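PDB 3H2G: esterase from Xanthomonas oryzae pv. oryzae, which degrades rice cell walls as a virulence-related esterase, a hydrolase of carboxylic esters that probably has the alpha/beta-hydrolase fold. Local coordinates for residues A[11-16]-A[99-104]; A[57-62]-A[131-136]; A[77-82]-A[162-167]; A[333-338]-A[364-369]. One frame throughout, in Å; residues are numbered along the deposited sequence.

Contact 1 (A[11-16]-A[99-104])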
loop_
_atom_site.group_PDB
_atom_site.type_symbol
_atom_site.label_atom_id
_atom_site.label_comp_id
_atom_site.label_asym_id
_atom_site.label_seq_id
_atom_site.Cartn_x
_atom_site.Cartn_y
_atom_site.Cartn_z
ATOM N N ASN A 11 -21.417 1.361 7.048
ATOM C CA ASN A 11 -22.149 0.151 7.373
ATOM C C ASN A 11 -21.268 -0.799 8.166
ATOM O O ASN A 11 -20.077 -0.935 7.885
ATOM C CB ASN A 11 -22.603 -0.518 6.072
ATOM C CG ASN A 11 -23.481 -1.721 6.310
ATOM O OD1 ASN A 11 -24.511 -1.629 6.977
ATOM N ND2 ASN A 11 -23.083 -2.860 5.759
ATOM N N PHE A 12 -21.849 -1.446 9.168
ATOM C CA PHE A 12 -21.093 -2.392 9.969
ATOM C C PHE A 12 -21.406 -3.787 9.454
ATOM O O PHE A 12 -22.568 -4.150 9.275
ATOM C CB PHE A 12 -21.447 -2.218 11.446
ATOM C CG PHE A 12 -21.186 -0.827 11.950
ATOM C CD1 PHE A 12 -22.149 0.168 11.814
ATOM C CD2 PHE A 12 -19.944 -0.490 12.479
ATOM C CE1 PHE A 12 -21.877 1.483 12.194
ATOM C CE2 PHE A 12 -19.660 0.821 12.861
ATOM C CZ PHE A 12 -20.628 1.809 12.717
ATOM N N LEU A 13 -20.351 -4.556 9.195
ATOM C CA LEU A 13 -20.484 -5.899 8.646
ATOM C C LEU A 13 -20.573 -7.037 9.649
ATOM O O LEU A 13 -21.496 -7.848 9.591
ATOM C CB LEU A 13 -19.322 -6.182 7.688
ATOM C CG LEU A 13 -19.246 -5.307 6.434
ATOM C CD1 LEU A 13 -18.035 -5.714 5.590
ATOM C CD2 LEU A 13 -20.531 -5.469 5.634
ATOM N N THR A 14 -19.604 -7.106 10.553
ATOM C CA THR A 14 -19.567 -8.174 11.545
ATOM C C THR A 14 -18.578 -7.819 12.649
ATOM O O THR A 14 -17.950 -6.759 12.616
ATOM C CB THR A 14 -19.127 -9.509 10.888
ATOM O OG1 THR A 14 -19.185 -10.572 11.849
ATOM C CG2 THR A 14 -17.704 -9.394 10.365
ATOM N N SER A 15 -18.455 -8.702 13.634
ATOM C CA SER A 15 -17.528 -8.496 14.740
ATOM C C SER A 15 -16.917 -9.838 15.105
ATOM O O SER A 15 -17.544 -10.884 14.925
ATOM C CB SER A 15 -18.250 -7.915 15.963
ATOM O OG SER A 15 -18.805 -6.646 15.671
ATOM N N TYR A 16 -15.689 -9.805 15.610
ATOM C CA TYR A 16 -14.994 -11.022 16.017
ATOM C C TYR A 16 -14.637 -10.906 17.488
ATOM O O TYR A 16 -14.188 -9.855 17.939
ATOM C CB TYR A 16 -13.725 -11.209 15.186
ATOM C CG TYR A 16 -13.997 -11.130 13.710
ATOM C CD1 TYR A 16 -13.523 -10.061 12.950
ATOM C CD2 TYR A 16 -14.786 -12.092 13.080
ATOM C CE1 TYR A 16 -13.832 -9.950 11.599
ATOM C CE2 TYR A 16 -15.102 -11.989 11.731
ATOM C CZ TYR A 16 -14.623 -10.916 10.997
ATOM O OH TYR A 16 -14.955 -10.803 9.667
ATOM N N GLU A 99 -13.603 -8.326 2.099
ATOM C CA GLU A 99 -12.619 -9.400 2.027
ATOM C C GLU A 99 -12.348 -9.939 3.435
ATOM O O GLU A 99 -12.273 -11.150 3.641
ATOM C CB GLU A 99 -11.323 -8.888 1.395
ATOM C CG GLU A 99 -10.238 -9.942 1.207
ATOM C CD GLU A 99 -10.710 -11.150 0.414
ATOM O OE1 GLU A 99 -11.470 -10.973 -0.563
ATOM O OE2 GLU A 99 -10.310 -12.280 0.763
ATOM N N ILE A 100 -12.204 -9.038 4.405
ATOM C CA ILE A 100 -11.961 -9.457 5.783
ATOM C C ILE A 100 -13.177 -10.236 6.273
ATOM O O ILE A 100 -13.051 -11.249 6.964
ATOM C CB ILE A 100 -11.710 -8.238 6.699
ATOM C CG1 ILE A 100 -10.392 -7.564 6.300
ATOM C CG2 ILE A 100 -11.675 -8.669 8.162
ATOM C CD1 ILE A 100 -10.052 -6.331 7.109
ATOM N N ARG A 101 -14.361 -9.768 5.896
ATOM C CA ARG A 101 -15.594 -10.435 6.290
ATOM C C ARG A 101 -15.612 -11.839 5.684
ATOM O O ARG A 101 -15.948 -12.810 6.364
ATOM C CB ARG A 101 -16.804 -9.627 5.812
ATOM C CG ARG A 101 -18.102 -9.994 6.514
ATOM C CD ARG A 101 -18.958 -10.955 5.709
ATOM N NE ARG A 101 -19.777 -10.262 4.717
ATOM C CZ ARG A 101 -19.354 -9.885 3.516
ATOM N NH1 ARG A 101 -18.109 -10.137 3.141
ATOM N NH2 ARG A 101 -20.178 -9.252 2.689
ATOM N N ASP A 102 -15.238 -11.949 4.412
ATOM C CA ASP A 102 -15.205 -13.251 3.749
ATOM C C ASP A 102 -14.205 -14.182 4.424
ATOM O O ASP A 102 -14.437 -15.388 4.524
ATOM C CB ASP A 102 -14.820 -13.115 2.271
ATOM C CG ASP A 102 -15.855 -12.362 1.460
ATOM O OD1 ASP A 102 -17.025 -12.300 1.892
ATOM O OD2 ASP A 102 -15.495 -11.844 0.381
ATOM N N ALA A 103 -13.089 -13.617 4.877
ATOM C CA ALA A 103 -12.043 -14.398 5.536
ATOM C C ALA A 103 -12.381 -14.665 7.001
ATOM O O ALA A 103 -11.587 -15.247 7.735
ATOM C CB ALA A 103 -10.707 -13.667 5.431
ATOM N N LYS A 104 -13.566 -14.233 7.415
ATOM C CA LYS A 104 -14.022 -14.411 8.788
ATOM C C LYS A 104 -12.980 -13.974 9.821
ATOM O O LYS A 104 -12.675 -14.704 10.767
ATOM C CB LYS A 104 -14.439 -15.870 9.006
ATOM C CG LYS A 104 -15.604 -16.283 8.105
ATOM C CD LYS A 104 -16.088 -17.701 8.369
ATOM C CE LYS A 104 -17.277 -18.035 7.472
ATOM N NZ LYS A 104 -17.846 -19.384 7.757
HETATM O O HOH W 1 -21.641 -9.455 7.163
HETATM O O HOH W 2 -16.659 -12.443 8.904
#

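Contact 2 (A[57-62]-A[131-136])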
loop_
_atom_site.group_PDB
_atom_site.type_symbol
_atom_site.label_atom_id
_atom_site.label_comp_id
_atom_site.label_asym_id
_atom_site.label_seq_id
_atom_site.Cartn_x
_atom_site.Cartn_y
_atom_site.Cartn_z
ATOM N N GLU A 57 -6.461 15.367 -10.413
ATOM C CA GLU A 57 -6.446 16.758 -10.855
ATOM C C GLU A 57 -7.155 17.633 -9.828
ATOM O O GLU A 57 -7.475 18.791 -10.097
ATOM C CB GLU A 57 -7.133 16.899 -12.217
ATOM C CG GLU A 57 -6.439 16.171 -13.364
ATOM C CD GLU A 57 -4.973 16.547 -13.495
ATOM O OE1 GLU A 57 -4.645 17.741 -13.336
ATOM O OE2 GLU A 57 -4.145 15.651 -13.767
ATOM N N GLY A 58 -7.400 17.067 -8.649
ATOM C CA GLY A 58 -8.062 17.807 -7.588
ATOM C C GLY A 58 -9.567 17.912 -7.748
ATOM O O GLY A 58 -10.223 18.623 -6.988
ATOM N N GLU A 59 -10.116 17.202 -8.728
ATOM C CA GLU A 59 -11.551 17.233 -8.982
ATOM C C GLU A 59 -12.282 16.303 -8.012
ATOM O O GLU A 59 -11.684 15.396 -7.439
ATOM C CB GLU A 59 -11.848 16.803 -10.425
ATOM C CG GLU A 59 -11.792 15.295 -10.659
ATOM C CD GLU A 59 -10.392 14.766 -10.916
ATOM O OE1 GLU A 59 -9.415 15.311 -10.357
ATOM O OE2 GLU A 59 -10.274 13.783 -11.673
ATOM N N PRO A 60 -13.588 16.525 -7.809
ATOM C CA PRO A 60 -14.323 15.653 -6.887
ATOM C C PRO A 60 -14.372 14.196 -7.339
ATOM O O PRO A 60 -14.492 13.894 -8.532
ATOM C CB PRO A 60 -15.709 16.303 -6.818
ATOM C CG PRO A 60 -15.818 17.041 -8.115
ATOM C CD PRO A 60 -14.443 17.622 -8.292
ATOM N N ALA A 61 -14.266 13.299 -6.365
ATOM C CA ALA A 61 -14.297 11.862 -6.612
ATOM C C ALA A 61 -14.753 11.189 -5.325
ATOM O O ALA A 61 -14.844 11.839 -4.284
ATOM C CB ALA A 61 -12.908 11.370 -6.995
ATOM N N THR A 62 -15.054 9.897 -5.397
ATOM C CA THR A 62 -15.475 9.155 -4.213
ATOM C C THR A 62 -14.564 7.947 -4.054
ATOM O O THR A 62 -13.853 7.563 -4.987
ATOM C CB THR A 62 -16.926 8.643 -4.332
ATOM O OG1 THR A 62 -17.002 7.669 -5.379
ATOM C CG2 THR A 62 -17.879 9.792 -4.635
ATOM N N SER A 131 -15.242 3.154 -5.371
ATOM C CA SER A 131 -14.850 4.437 -5.950
ATOM C C SER A 131 -15.424 4.657 -7.348
ATOM O O SER A 131 -15.569 3.713 -8.127
ATOM C CB SER A 131 -13.326 4.542 -6.011
ATOM O OG SER A 131 -12.926 5.725 -6.682
ATOM N N ASN A 132 -15.747 5.908 -7.663
ATOM C CA ASN A 132 -16.287 6.231 -8.978
ATOM C C ASN A 132 -15.204 6.603 -9.989
ATOM O O ASN A 132 -15.511 6.965 -11.124
ATOM C CB ASN A 132 -17.319 7.370 -8.879
ATOM C CG ASN A 132 -16.720 8.685 -8.397
ATOM O OD1 ASN A 132 -15.523 8.783 -8.105
ATOM N ND2 ASN A 132 -17.565 9.715 -8.312
ATOM N N TYR A 133 -13.937 6.502 -9.593
ATOM C CA TYR A 133 -12.846 6.849 -10.506
ATOM C C TYR A 133 -12.697 5.803 -11.616
ATOM O O TYR A 133 -12.751 4.602 -11.362
ATOM C CB TYR A 133 -11.530 7.006 -9.734
ATOM C CG TYR A 133 -10.753 8.247 -10.126
ATOM C CD1 TYR A 133 -11.318 9.519 -9.991
ATOM C CD2 TYR A 133 -9.459 8.153 -10.642
ATOM C CE1 TYR A 133 -10.614 10.666 -10.361
ATOM C CE2 TYR A 133 -8.745 9.292 -11.017
ATOM C CZ TYR A 133 -9.329 10.545 -10.875
ATOM O OH TYR A 133 -8.634 11.668 -11.253
ATOM N N ALA A 134 -12.497 6.278 -12.844
ATOM C CA ALA A 134 -12.380 5.410 -14.018
ATOM C C ALA A 134 -11.173 4.478 -14.070
ATOM O O ALA A 134 -11.172 3.505 -14.823
ATOM C CB ALA A 134 -12.429 6.261 -15.287
ATOM N N TYR A 135 -10.138 4.775 -13.293
ATOM C CA TYR A 135 -8.947 3.927 -13.266
ATOM C C TYR A 135 -8.303 4.054 -11.896
ATOM O O TYR A 135 -8.723 4.883 -11.091
ATOM C CB TYR A 135 -7.932 4.368 -14.333
ATOM C CG TYR A 135 -7.405 5.777 -14.140
ATOM C CD1 TYR A 135 -8.119 6.883 -14.609
ATOM C CD2 TYR A 135 -6.205 6.008 -13.461
ATOM C CE1 TYR A 135 -7.652 8.184 -14.404
ATOM C CE2 TYR A 135 -5.731 7.303 -13.250
ATOM C CZ TYR A 135 -6.459 8.385 -13.722
ATOM O OH TYR A 135 -5.998 9.663 -13.495
ATOM N N HIS A 136 -7.299 3.230 -11.619
ATOM C CA HIS A 136 -6.602 3.339 -10.343
ATOM C C HIS A 136 -5.218 3.924 -10.573
ATOM O O HIS A 136 -4.423 3.372 -11.340
ATOM C CB HIS A 136 -6.439 1.988 -9.643
ATOM C CG HIS A 136 -5.566 2.065 -8.428
ATOM N ND1 HIS A 136 -4.410 1.327 -8.286
ATOM C CD2 HIS A 136 -5.632 2.869 -7.339
ATOM C CE1 HIS A 136 -3.800 1.675 -7.167
ATOM N NE2 HIS A 136 -4.520 2.610 -6.574
#

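Contact 3 (A[77-82]-A[162-167])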
loop_
_atom_site.group_PDB
_atom_site.type_symbol
_atom_site.label_atom_id
_atom_site.label_comp_id
_atom_site.label_asym_id
_atom_site.label_seq_id
_atom_site.Cartn_x
_atom_site.Cartn_y
_atom_site.Cartn_z
ATOM N N GLY A 77 -10.648 2.283 25.894
ATOM C CA GLY A 77 -9.869 3.260 25.153
ATOM C C GLY A 77 -9.028 4.121 26.081
ATOM O O GLY A 77 -8.879 3.786 27.258
ATOM N N PRO A 78 -8.459 5.236 25.586
ATOM C CA PRO A 78 -8.557 5.734 24.209
ATOM C C PRO A 78 -7.664 4.906 23.290
ATOM O O PRO A 78 -6.712 4.280 23.750
ATOM C CB PRO A 78 -8.059 7.179 24.315
ATOM C CG PRO A 78 -8.161 7.504 25.780
ATOM C CD PRO A 78 -7.776 6.221 26.439
ATOM N N TYR A 79 -7.960 4.928 21.993
ATOM C CA TYR A 79 -7.187 4.155 21.025
ATOM C C TYR A 79 -6.475 5.025 20.005
ATOM O O TYR A 79 -6.972 6.081 19.619
ATOM C CB TYR A 79 -8.099 3.214 20.235
ATOM C CG TYR A 79 -9.081 2.430 21.063
ATOM C CD1 TYR A 79 -8.649 1.438 21.939
ATOM C CD2 TYR A 79 -10.449 2.677 20.964
ATOM C CE1 TYR A 79 -9.559 0.705 22.701
ATOM C CE2 TYR A 79 -11.367 1.952 21.718
ATOM C CZ TYR A 79 -10.916 0.969 22.584
ATOM O OH TYR A 79 -11.823 0.260 23.335
ATOM N N PRO A 80 -5.295 4.586 19.548
ATOM C CA PRO A 80 -4.563 5.361 18.546
ATOM C C PRO A 80 -5.249 5.066 17.206
ATOM O O PRO A 80 -5.914 4.037 17.066
ATOM C CB PRO A 80 -3.158 4.770 18.616
ATOM C CG PRO A 80 -3.429 3.326 18.941
ATOM C CD PRO A 80 -4.499 3.434 20.012
ATOM N N LEU A 81 -5.106 5.967 16.241
ATOM C CA LEU A 81 -5.710 5.781 14.925
ATOM C C LEU A 81 -4.614 5.448 13.923
ATOM O O LEU A 81 -3.732 6.267 13.669
ATOM C CB LEU A 81 -6.438 7.055 14.485
ATOM C CG LEU A 81 -7.083 7.015 13.094
ATOM C CD1 LEU A 81 -8.164 5.954 13.063
ATOM C CD2 LEU A 81 -7.673 8.380 12.755
ATOM N N LEU A 82 -4.673 4.247 13.355
ATOM C CA LEU A 82 -3.674 3.803 12.388
ATOM C C LEU A 82 -4.214 3.773 10.961
ATOM O O LEU A 82 -5.148 3.031 10.661
ATOM C CB LEU A 82 -3.170 2.403 12.764
ATOM C CG LEU A 82 -2.177 1.743 11.800
ATOM C CD1 LEU A 82 -0.886 2.538 11.769
ATOM C CD2 LEU A 82 -1.908 0.310 12.250
ATOM N N LEU A 162 -20.128 7.136 16.916
ATOM C CA LEU A 162 -20.123 5.967 17.792
ATOM C C LEU A 162 -19.571 6.317 19.165
ATOM O O LEU A 162 -19.710 5.546 20.115
ATOM C CB LEU A 162 -19.256 4.864 17.192
ATOM C CG LEU A 162 -19.790 4.125 15.969
ATOM C CD1 LEU A 162 -18.715 3.180 15.454
ATOM C CD2 LEU A 162 -21.052 3.359 16.344
ATOM N N LYS A 163 -18.940 7.482 19.254
ATOM C CA LYS A 163 -18.322 7.949 20.488
ATOM C C LYS A 163 -17.143 7.066 20.891
ATOM O O LYS A 163 -16.832 6.920 22.071
ATOM C CB LYS A 163 -19.356 8.025 21.616
ATOM C CG LYS A 163 -20.390 9.123 21.401
ATOM C CD LYS A 163 -21.355 9.240 22.570
ATOM C CE LYS A 163 -22.348 10.372 22.338
ATOM N NZ LYS A 163 -23.340 10.488 23.443
ATOM N N THR A 164 -16.485 6.479 19.896
ATOM C CA THR A 164 -15.319 5.642 20.149
ATOM C C THR A 164 -14.228 6.565 20.693
ATOM O O THR A 164 -13.917 7.586 20.086
ATOM C CB THR A 164 -14.806 4.984 18.851
ATOM O OG1 THR A 164 -15.864 4.230 18.246
ATOM C CG2 THR A 164 -13.630 4.057 19.150
ATOM N N PRO A 165 -13.638 6.221 21.844
ATOM C CA PRO A 165 -12.585 7.055 22.434
ATOM C C PRO A 165 -11.232 6.984 21.720
ATOM O O PRO A 165 -10.571 5.948 21.725
ATOM C CB PRO A 165 -12.519 6.545 23.871
ATOM C CG PRO A 165 -12.801 5.087 23.706
ATOM C CD PRO A 165 -13.961 5.082 22.721
ATOM N N LEU A 166 -10.837 8.098 21.108
ATOM C CA LEU A 166 -9.565 8.195 20.395
ATOM C C LEU A 166 -8.583 9.006 21.234
ATOM O O LEU A 166 -8.963 10.002 21.848
ATOM C CB LEU A 166 -9.771 8.871 19.036
ATOM C CG LEU A 166 -10.763 8.186 18.089
ATOM C CD1 LEU A 166 -10.909 9.002 16.811
ATOM C CD2 LEU A 166 -10.278 6.779 17.769
ATOM N N SER A 167 -7.322 8.585 21.251
ATOM C CA SER A 167 -6.303 9.274 22.039
ATOM C C SER A 167 -5.844 10.568 21.382
ATOM O O SER A 167 -5.351 11.475 22.055
ATOM C CB SER A 167 -5.093 8.364 22.248
ATOM O OG SER A 167 -4.424 8.126 21.020
#

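Contact 4 (A[333-338]-A[364-369])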
loop_
_atom_site.group_PDB
_atom_site.type_symbol
_atom_site.label_atom_id
_atom_site.label_comp_id
_atom_site.label_asym_id
_atom_site.label_seq_id
_atom_site.Cartn_x
_atom_site.Cartn_y
_atom_site.Cartn_z
ATOM N N SER A 333 12.466 -7.400 3.944
ATOM C CA SER A 333 13.283 -8.600 4.029
ATOM C C SER A 333 14.338 -8.616 2.933
ATOM O O SER A 333 14.050 -8.288 1.780
ATOM C CB SER A 333 12.401 -9.846 3.902
ATOM O OG SER A 333 13.191 -11.008 3.700
ATOM N N SER A 334 15.561 -8.993 3.293
ATOM C CA SER A 334 16.634 -9.065 2.311
ATOM C C SER A 334 16.459 -10.281 1.391
ATOM O O SER A 334 17.279 -10.522 0.505
ATOM C CB SER A 334 18.000 -9.098 3.010
ATOM O OG SER A 334 18.017 -10.035 4.070
ATOM N N ASN A 335 15.387 -11.042 1.603
ATOM C CA ASN A 335 15.088 -12.206 0.758
ATOM C C ASN A 335 14.131 -11.750 -0.351
ATOM O O ASN A 335 13.938 -12.450 -1.344
ATOM C CB ASN A 335 14.372 -13.311 1.550
ATOM C CG ASN A 335 15.243 -13.955 2.612
ATOM O OD1 ASN A 335 14.828 -14.082 3.764
ATOM N ND2 ASN A 335 16.439 -14.386 2.231
ATOM N N ASP A 336 13.538 -10.574 -0.156
ATOM C CA ASP A 336 12.555 -9.990 -1.077
ATOM C C ASP A 336 13.093 -9.582 -2.452
ATOM O O ASP A 336 13.838 -8.611 -2.571
ATOM C CB ASP A 336 11.912 -8.770 -0.410
ATOM C CG ASP A 336 10.619 -8.338 -1.080
ATOM O OD1 ASP A 336 10.407 -8.653 -2.271
ATOM O OD2 ASP A 336 9.816 -7.661 -0.407
ATOM N N ALA A 337 12.696 -10.317 -3.489
ATOM C CA ALA A 337 13.135 -10.025 -4.850
ATOM C C ALA A 337 12.116 -9.187 -5.627
ATOM O O ALA A 337 12.409 -8.710 -6.724
ATOM C CB ALA A 337 13.421 -11.331 -5.601
ATOM N N THR A 338 10.921 -9.011 -5.070
ATOM C CA THR A 338 9.898 -8.211 -5.741
ATOM C C THR A 338 10.155 -6.731 -5.452
ATOM O O THR A 338 10.109 -5.890 -6.353
ATOM C CB THR A 338 8.479 -8.610 -5.277
ATOM O OG1 THR A 338 8.218 -9.969 -5.659
ATOM C CG2 THR A 338 7.433 -7.706 -5.922
ATOM N N THR A 364 13.542 -8.632 8.244
ATOM C CA THR A 364 12.945 -9.879 8.714
ATOM C C THR A 364 13.374 -11.085 7.885
ATOM O O THR A 364 12.809 -12.170 8.022
ATOM C CB THR A 364 11.408 -9.803 8.695
ATOM O OG1 THR A 364 10.953 -9.601 7.351
ATOM C CG2 THR A 364 10.925 -8.654 9.572
ATOM N N GLY A 365 14.374 -10.886 7.030
ATOM C CA GLY A 365 14.863 -11.964 6.189
ATOM C C GLY A 365 15.572 -13.053 6.969
ATOM O O GLY A 365 15.974 -12.847 8.119
ATOM N N THR A 366 15.736 -14.213 6.339
ATOM C CA THR A 366 16.391 -15.352 6.973
ATOM C C THR A 366 17.907 -15.215 6.993
ATOM O O THR A 366 18.583 -15.878 7.781
ATOM C CB THR A 366 16.053 -16.669 6.251
ATOM O OG1 THR A 366 16.572 -16.626 4.915
ATOM C CG2 THR A 366 14.551 -16.886 6.205
ATOM N N GLY A 367 18.438 -14.361 6.123
ATOM C CA GLY A 367 19.876 -14.173 6.057
ATOM C C GLY A 367 20.530 -15.209 5.158
ATOM O O GLY A 367 21.751 -15.221 4.991
ATOM N N ASN A 368 19.711 -16.081 4.580
ATOM C CA ASN A 368 20.200 -17.130 3.691
ATOM C C ASN A 368 19.706 -16.863 2.270
ATOM O O ASN A 368 18.499 -16.810 2.027
ATOM C CB ASN A 368 19.692 -18.494 4.163
ATOM C CG ASN A 368 20.392 -19.647 3.471
ATOM O OD1 ASN A 368 20.482 -19.687 2.247
ATOM N ND2 ASN A 368 20.890 -20.593 4.259
ATOM N N ALA A 369 20.640 -16.699 1.336
ATOM C CA ALA A 369 20.297 -16.428 -0.058
ATOM C C ALA A 369 19.410 -17.510 -0.664
ATOM O O ALA A 369 18.681 -17.257 -1.626
ATOM C CB ALA A 369 21.568 -16.267 -0.885
HETATM O O HOH W 3 17.769 -12.533 4.293
#

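Contact 1 (A[11-16]-A[99-104])
One group of contacts is apolar and joins L13 and T14 to the aliphatic part of R101. L13 CD1 lies 4.1 Å from R101 CB, the two side chains crossing at about a right angle, and T14 CG2 meets R101 CG at 3.9 Å. R101 CG stands anti to the backbone N (chi1 -162°), which puts it beside L13 and T14; the chain then bends at chi2 and chi3. Its guanidinium end pairs with D102 of its own helix in a salt bridge, NH1 to OD1.

A second group centres on Y16, whose ring reaches the end of helix 96-102. Y16 CE2 comes within 3.5 Å of K104 C, obliquely to the ring, and Y16 CE1 approaches I100 CG2 at 4.3 Å. The phenol oxygen OH sits 3.3 Å from I100 O.

Water supplies the clear polar links. One molecule, in the plane of the Y16 ring at its edge, is 2.5 Å from Y16 OH and donates to R101 O at 2.7 Å. A second donates to L13 O and accepts a weak bond from R101 NE.

K104, with positive phi, closes the helix in a Schellman motif, and V110 of helix 108-114 touches both Y16 and I100. The arrangement is that of a helix C-terminus packed at the surface against strand 7-16, an outermost strand of the mixed sheet, with strand side chains meeting the R101 chain and the helix-end backbone and two waters bridging.

Contact 2 (A[57-62]-A[131-136])
The Y133 ring meets E59 OE2 at its edge, near the ring plane, with the carboxylate plane turned 50° from the ring. Y135 O also lies in plane at the edge of this ring, and A61 CB approaches it obliquely, 3.9 Å from Y133 CD1. Y133 CD2 lies over one face of the neighbouring Y135 ring, offset toward the rim.

Y133 OH donates to E59 OE2 at 2.7 Å, on the syn side but 33° out of the carboxylate plane; V56 N is bonded to the same hydroxyl. E59 OE1 takes the N-H of E57 on its syn lone pair.

Around T62, three bonds meet. T62 N donates to N132 OD1 at 3.0 Å from above the carbonyl plane. N132 N returns a weak bond to T62 OG1, which chi1 66° sets between the backbone N and carbonyl carbon. S131 OG donates to T62 O at 2.7 Å while accepting from Y133 N, an ST turn, and it is also bonded to G127 N.

Both carboxylate oxygens thus have N-H or O-H donors, which would help stabilise a charged E59. At T62, backbone N and O each bond to a side chain, fixing the loop 131-136 to strand 60-71 by polar links at both ends of the contact.

Contact 3 (A[77-82]-A[162-167])
Two backbone hydrogen bonds join Y79 to the segment 162-167. Y79 N donates to P165 O at 2.8 Å, and S167 N donates to Y79 O at 3.0 Å with an N-H...O angle of 168°. They flank L166 and define a parallel bridge between Y79 and L166, whose side chains lie on the same face of the sheet.

CA-H...O contacts supplement these bonds: P78 CA is 3.2 Å from P165 O, and L166 CA 3.4 Å from Y79 O. Each carbonyl therefore receives an N-H and a C-H.

Apolar contacts centre on the Y79 ring. T164 CG2 meets its edge in plane, 3.9 Å from Y79 CD2. G77 CA lies over one face, offset toward the rim. P165 runs alongside the tyrosine, pointing the same way, with its CG 4.0 Å from Y79 CE2 and also touching G77 CA. Beyond the cis peptide before P78, P78 CB packs on S167 CB at 3.8 Å.

The phenol OH bonds to C75 O, and V119 of strand 119-123 touches both Y79 and L166. Chemically, the contact combines backbone polarity with apolar side chains: main-chain bonds set the pairing, while carbons of G77, T164 and P165 line one face, an edge and a side of the ring.

Contact 4 (A[333-338]-A[364-369])
Two loops following the neighbouring parallel strands 328-332 and 359-363 meet here, and the first carries D336, which lies in a probable Ser-His-Asp triad with S176 and H377, its OD2 bonding to H377 ND1 as in a charge relay. The residue before it, N335, makes the principal link. T366 N donates to N335 OD1 at 2.7 Å, with an N-H...O angle of 167° and the donor tilted 18° from the carbonyl plane. The CB of N335 points toward 364-369, and the side chain crosses that of T366 at about a right angle. On the other branch, N335 ND2 lies 3.2 Å from N368 O.

G365 fits closely against the first loop: with no side chain, it brings its CA to 3.1 Å from S333 OG and 3.2 Å from N335 OD1. S333 OG accepts from N335 N, an ST turn, within a type I turn running from S333 to D336. T366 OG1 forms a second ST turn with N368 N.

A water 2.5 Å from S334 OG accepts from G367 N at 2.7 Å. Beyond the two segments, N335 ND2 is hydrogen-bonded to N372 OD1, T366 OG1 to D371 and S334 OG to D363. D336 OD1 takes the N-H groups of T338 and V339. N335 may therefore act as a second-shell residue, its amide group tying the turn that presents D336 to the adjacent loop.

In the fold
Contacts 1, 2 and 3 all reach the same mixed sheet, whereas contact 4 joins loops after its last two strands, 328-332 and 359-363. Contacts 1 and 3 touch directly: F12 CZ of contact 1 packs on L162 CD1 of contact 3 at 3.6 Å, although their centres are 20 Å apart. Contact 2 lies apart from both, its nearest atoms about 14 Å from contact 1 and about 17 Å from contact 3. Along the chain, the segments of these three alternate, while contact 4 follows in series. It contains D336 of the probable triad; its centre is 37 Å from that of contact 2, on the opposite side of the chain's centre.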